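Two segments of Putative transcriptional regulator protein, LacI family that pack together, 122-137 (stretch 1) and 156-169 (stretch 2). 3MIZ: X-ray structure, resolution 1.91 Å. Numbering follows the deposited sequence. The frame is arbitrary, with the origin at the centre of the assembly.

Stretch 1 122-137: LTRYLLERGHRRIGYI
Stretch 2 (156-169) TTSEFGLTENDLSI

The two stretches repeat one order, helix, then loop, then strand, and pack in the same sense. The helix that enters stretch 1, already under way at L122 and including L127, and the one ending at F160 run with 40° between their directions and 10.0 Å between axes, T123 facing T156 and L127 facing F160. The strands, 134-137 and the one reaching I169, are nearly parallel (12°, axes 4.6 Å apart); G135 pairs with S168 and Y136 with I169, and in the same register the CA of I134 lies 5.1 Å from the CA of L167. Together they bury 704 Å².

Backbone polar groups carry the strand contact. S168 N donates to I134 O (3.0 Å, 151°), and Y136 N donates to S168 O (2.8 Å, 158°), so S168 uses both its amide and its carbonyl on stretch 1. Ahead of these, I134 N reaches D166 O in a weak bond (3.3 Å, 130°). The same acceptors also receive CA-H groups: R133 CA lies 3.2 Å from D166 O, G135 CA 3.1 Å from S168 O, and L167 CA 3.3 Å from I134 O. G135 brings no side chain to the face on which S168 lies, whereas I134, Y136, L167 and I169 share the other. There I134 CB is 4.2 Å from L167 CD1, and Y136 CB (chi1 t) is 4.4 Å from I169 CG1. S168 OG is satisfied elsewhere in the structure.

Between helices and strands, the apolar contact centres on L127 and L162, both m,t and both pointing toward the opposite stretch, with L127 CD2 3.6 Å from L162 CD1. L127 CD1 also meets F160 CB at 3.5 Å, while its CB sits over the F160 ring, 4.1 Å from the centroid and 8° off the normal. F160 adopts chi1 t, chi2 77°. At the helical end, T123 (m) and T156 (p) bring T123 CG2 within 3.0 Å of T156 OG1; the hydroxyls of both residues find their hydrogen bonds elsewhere in the structure.

R132 (m,m,t, chi4 -89°) folds back on its own stretch: NH1 donates to L127 O and to H131 O, each at 3.0 Å, capturing two backbone carbonyls of its own stretch. This holds the guanidinium with one face against F160, R132 CZ lying 3.8 Å from F160 CZ near the ring's edge. Within stretch 2, D166 (chi1 m) accepts T163 N at OD2 (3.0 Å, 175°), and D166 N bonds T163 O (2.6 Å), closing the loop before the strand. G161, at phi 136°, leaves the helix with backbone angles that would jam a CB against the preceding carbonyl, so glycine suits the place.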

# COMPACT_ATOMS: atom_id res chain seq x y z
N LEU A 122 -1.76 22.58 8.65
CA LEU A 122 -0.61 22.45 7.77
C LEU A 122 -0.42 23.77 7.02
O LEU A 122 0.71 24.21 6.80
CB LEU A 122 -0.85 21.29 6.80
CG LEU A 122 0.33 20.58 6.15
CD1 LEU A 122 1.43 20.31 7.16
CD2 LEU A 122 -0.19 19.28 5.55
N THR A 123 -1.53 24.42 6.66
CA THR A 123 -1.44 25.69 5.95
C THR A 123 -0.91 26.76 6.91
O THR A 123 -0.04 27.56 6.54
CB THR A 123 -2.83 26.11 5.38
OG1 THR A 123 -3.29 25.11 4.46
CG2 THR A 123 -2.75 27.45 4.66
N ARG A 124 -1.40 26.76 8.14
CA ARG A 124 -0.93 27.73 9.14
C ARG A 124 0.56 27.52 9.42
O ARG A 124 1.31 28.47 9.69
CB ARG A 124 -1.72 27.58 10.45
CG ARG A 124 -3.19 27.96 10.36
CD ARG A 124 -3.92 27.55 11.64
NE ARG A 124 -3.28 28.10 12.84
CZ ARG A 124 -3.57 29.29 13.37
NH1 ARG A 124 -4.48 30.07 12.81
NH2 ARG A 124 -2.94 29.69 14.47
N TYR A 125 0.99 26.26 9.39
CA TYR A 125 2.39 25.91 9.63
C TYR A 125 3.27 26.68 8.64
O TYR A 125 4.26 27.30 9.03
CB TYR A 125 2.58 24.40 9.45
CG TYR A 125 4.02 23.94 9.52
CD1 TYR A 125 4.82 23.94 8.38
CD2 TYR A 125 4.58 23.52 10.72
CE1 TYR A 125 6.15 23.52 8.44
CE2 TYR A 125 5.91 23.10 10.79
CZ TYR A 125 6.69 23.10 9.65
OH TYR A 125 8.00 22.69 9.71
N LEU A 126 2.90 26.65 7.37
CA LEU A 126 3.65 27.35 6.34
C LEU A 126 3.57 28.87 6.53
O LEU A 126 4.58 29.56 6.44
CB LEU A 126 3.13 26.96 4.96
CG LEU A 126 3.45 25.51 4.58
CD1 LEU A 126 2.75 25.12 3.29
CD2 LEU A 126 4.98 25.34 4.45
N LEU A 127 2.37 29.38 6.81
CA LEU A 127 2.17 30.82 7.01
C LEU A 127 3.01 31.37 8.17
O LEU A 127 3.52 32.49 8.10
CB LEU A 127 0.69 31.12 7.28
CG LEU A 127 -0.27 30.74 6.15
CD1 LEU A 127 -1.72 30.98 6.58
CD2 LEU A 127 0.06 31.57 4.92
N GLU A 128 3.14 30.58 9.23
CA GLU A 128 3.92 31.02 10.38
C GLU A 128 5.41 30.88 10.06
O GLU A 128 6.26 31.33 10.83
CB GLU A 128 3.56 30.19 11.61
CG GLU A 128 2.07 30.20 11.93
CD GLU A 128 1.74 29.47 13.22
OE1 GLU A 128 2.23 28.34 13.41
OE2 GLU A 128 0.96 30.02 14.03
N ARG A 129 5.72 30.25 8.93
CA ARG A 129 7.11 30.05 8.52
C ARG A 129 7.51 30.97 7.35
O ARG A 129 8.36 30.61 6.54
CB ARG A 129 7.37 28.59 8.13
CG ARG A 129 7.09 27.56 9.22
CD ARG A 129 7.92 27.81 10.46
NE ARG A 129 7.87 26.69 11.41
CZ ARG A 129 6.77 26.26 12.02
NH1 ARG A 129 5.59 26.84 11.79
NH2 ARG A 129 6.85 25.26 12.89
N GLY A 130 6.87 32.13 7.27
CA GLY A 130 7.19 33.11 6.24
C GLY A 130 6.69 32.96 4.82
O GLY A 130 6.87 33.88 4.01
N HIS A 131 6.05 31.84 4.49
CA HIS A 131 5.57 31.64 3.12
C HIS A 131 4.33 32.47 2.81
O HIS A 131 3.38 32.52 3.59
CB HIS A 131 5.30 30.15 2.89
CG HIS A 131 6.52 29.30 3.06
ND1 HIS A 131 7.53 29.24 2.13
CD2 HIS A 131 6.91 28.50 4.09
CE1 HIS A 131 8.49 28.45 2.57
NE2 HIS A 131 8.14 27.98 3.76
N ARG A 132 4.35 33.12 1.65
CA ARG A 132 3.25 33.99 1.24
C ARG A 132 2.75 33.65 -0.15
O ARG A 132 1.63 34.01 -0.52
CB ARG A 132 3.70 35.45 1.32
CG ARG A 132 4.22 35.86 2.70
CD ARG A 132 3.08 36.05 3.69
NE ARG A 132 3.53 36.53 5.00
CZ ARG A 132 3.89 35.73 6.00
NH1 ARG A 132 3.87 34.42 5.85
NH2 ARG A 132 4.27 36.26 7.17
N ARG A 133 3.60 32.99 -0.94
CA ARG A 133 3.23 32.54 -2.28
C ARG A 133 3.20 31.02 -2.12
O ARG A 133 4.25 30.37 -2.11
CB ARG A 133 4.29 32.91 -3.31
CG ARG A 133 4.48 34.40 -3.55
CD ARG A 133 5.57 34.61 -4.60
NE ARG A 133 5.73 36.00 -4.99
CZ ARG A 133 6.63 36.43 -5.86
NH1 ARG A 133 7.46 35.57 -6.44
NH2 ARG A 133 6.72 37.72 -6.17
N ILE A 134 2.00 30.45 -1.97
CA ILE A 134 1.86 29.02 -1.75
C ILE A 134 1.16 28.29 -2.89
O ILE A 134 0.19 28.79 -3.45
CB ILE A 134 1.05 28.74 -0.46
CG1 ILE A 134 1.59 29.57 0.70
CG2 ILE A 134 1.08 27.25 -0.14
CD1 ILE A 134 2.98 29.21 1.09
N GLY A 135 1.65 27.10 -3.21
CA GLY A 135 1.04 26.30 -4.26
C GLY A 135 0.30 25.14 -3.64
O GLY A 135 0.62 24.70 -2.54
N TYR A 136 -0.72 24.64 -4.34
CA TYR A 136 -1.49 23.51 -3.85
C TYR A 136 -1.89 22.67 -5.05
O TYR A 136 -2.57 23.15 -5.96
CB TYR A 136 -2.75 24.00 -3.11
CG TYR A 136 -3.51 22.89 -2.42
CD1 TYR A 136 -3.25 22.56 -1.08
CD2 TYR A 136 -4.44 22.11 -3.12
CE1 TYR A 136 -3.89 21.47 -0.47
CE2 TYR A 136 -5.07 21.02 -2.51
CZ TYR A 136 -4.79 20.71 -1.19
OH TYR A 136 -5.39 19.61 -0.61
N ILE A 137 -1.44 21.42 -5.09
CA ILE A 137 -1.79 20.53 -6.19
C ILE A 137 -2.83 19.56 -5.64
O ILE A 137 -2.55 18.75 -4.74
CB ILE A 137 -0.54 19.81 -6.74
CG1 ILE A 137 0.49 20.85 -7.18
CG2 ILE A 137 -0.92 18.98 -7.95
CD1 ILE A 137 1.73 20.26 -7.84
N THR A 156 -8.07 29.27 5.23
CA THR A 156 -6.98 29.56 6.15
C THR A 156 -6.08 30.63 5.58
O THR A 156 -5.64 31.54 6.30
CB THR A 156 -6.15 28.30 6.46
OG1 THR A 156 -5.64 27.76 5.23
CG2 THR A 156 -7.01 27.27 7.16
N THR A 157 -5.80 30.54 4.28
CA THR A 157 -4.97 31.53 3.63
C THR A 157 -5.68 32.87 3.58
O THR A 157 -5.05 33.92 3.69
CB THR A 157 -4.56 31.09 2.20
OG1 THR A 157 -3.82 32.14 1.57
CG2 THR A 157 -5.78 30.77 1.36
N SER A 158 -7.00 32.86 3.41
CA SER A 158 -7.75 34.12 3.37
C SER A 158 -7.84 34.74 4.76
O SER A 158 -7.70 35.96 4.91
CB SER A 158 -9.16 33.91 2.80
OG SER A 158 -9.14 33.90 1.38
N GLU A 159 -8.07 33.91 5.76
CA GLU A 159 -8.17 34.36 7.15
C GLU A 159 -6.85 35.00 7.59
O GLU A 159 -6.83 35.89 8.45
CB GLU A 159 -8.51 33.17 8.05
CG GLU A 159 -8.66 33.50 9.53
CD GLU A 159 -9.01 32.27 10.37
OE1 GLU A 159 -8.24 31.29 10.35
OE2 GLU A 159 -10.06 32.30 11.05
N PHE A 160 -5.75 34.54 6.99
CA PHE A 160 -4.43 35.07 7.31
C PHE A 160 -4.20 36.39 6.59
O PHE A 160 -3.56 37.30 7.12
CB PHE A 160 -3.33 34.09 6.91
CG PHE A 160 -1.94 34.56 7.24
CD1 PHE A 160 -1.47 34.49 8.55
CD2 PHE A 160 -1.12 35.10 6.26
CE1 PHE A 160 -0.18 34.95 8.87
CE2 PHE A 160 0.16 35.56 6.57
CZ PHE A 160 0.63 35.48 7.87
N GLY A 161 -4.71 36.50 5.37
CA GLY A 161 -4.53 37.74 4.63
C GLY A 161 -4.15 37.57 3.18
O GLY A 161 -4.33 38.49 2.39
N LEU A 162 -3.61 36.41 2.82
CA LEU A 162 -3.21 36.17 1.44
C LEU A 162 -4.43 36.19 0.53
O LEU A 162 -5.54 35.91 0.97
CB LEU A 162 -2.50 34.82 1.30
CG LEU A 162 -1.23 34.60 2.12
CD1 LEU A 162 -0.63 33.25 1.76
CD2 LEU A 162 -0.23 35.72 1.84
N THR A 163 -4.21 36.54 -0.73
CA THR A 163 -5.29 36.59 -1.70
C THR A 163 -5.13 35.47 -2.70
O THR A 163 -4.03 34.93 -2.87
CB THR A 163 -5.30 37.93 -2.47
OG1 THR A 163 -4.20 37.96 -3.38
CG2 THR A 163 -5.19 39.10 -1.50
N GLU A 164 -6.22 35.13 -3.38
CA GLU A 164 -6.19 34.07 -4.38
C GLU A 164 -5.02 34.30 -5.33
O GLU A 164 -4.49 33.37 -5.93
CB GLU A 164 -7.51 34.04 -5.15
CG GLU A 164 -7.81 32.72 -5.83
CD GLU A 164 -7.95 31.58 -4.83
OE1 GLU A 164 -6.92 31.16 -4.25
OE2 GLU A 164 -9.08 31.11 -4.63
N ASN A 165 -4.61 35.56 -5.46
CA ASN A 165 -3.52 35.95 -6.35
C ASN A 165 -2.14 35.50 -5.85
O ASN A 165 -1.18 35.45 -6.63
CB ASN A 165 -3.53 37.46 -6.55
CG ASN A 165 -2.69 37.90 -7.72
OD1 ASN A 165 -1.46 37.87 -7.66
ND2 ASN A 165 -3.34 38.31 -8.80
N ASP A 166 -2.04 35.17 -4.56
CA ASP A 166 -0.77 34.72 -4.00
C ASP A 166 -0.68 33.20 -4.07
O ASP A 166 0.37 32.61 -3.79
CB ASP A 166 -0.63 35.15 -2.54
CG ASP A 166 -0.70 36.66 -2.36
OD1 ASP A 166 -0.03 37.37 -3.15
OD2 ASP A 166 -1.40 37.12 -1.44
N LEU A 167 -1.79 32.57 -4.45
CA LEU A 167 -1.83 31.12 -4.53
C LEU A 167 -1.70 30.56 -5.94
O LEU A 167 -2.02 31.23 -6.93
CB LEU A 167 -3.13 30.59 -3.91
CG LEU A 167 -3.54 30.87 -2.45
CD1 LEU A 167 -2.32 31.07 -1.57
CD2 LEU A 167 -4.42 32.09 -2.41
N SER A 168 -1.22 29.33 -6.02
CA SER A 168 -1.08 28.61 -7.28
C SER A 168 -1.78 27.29 -7.04
O SER A 168 -1.21 26.37 -6.46
CB SER A 168 0.40 28.35 -7.62
OG SER A 168 1.04 29.50 -8.15
N ILE A 169 -3.04 27.19 -7.48
CA ILE A 169 -3.81 25.98 -7.28
C ILE A 169 -4.01 25.27 -8.61
O ILE A 169 -4.39 25.88 -9.61
CB ILE A 169 -5.19 26.30 -6.66
CG1 ILE A 169 -4.98 27.08 -5.36
CG2 ILE A 169 -5.96 25.00 -6.37
CD1 ILE A 169 -6.26 27.56 -4.68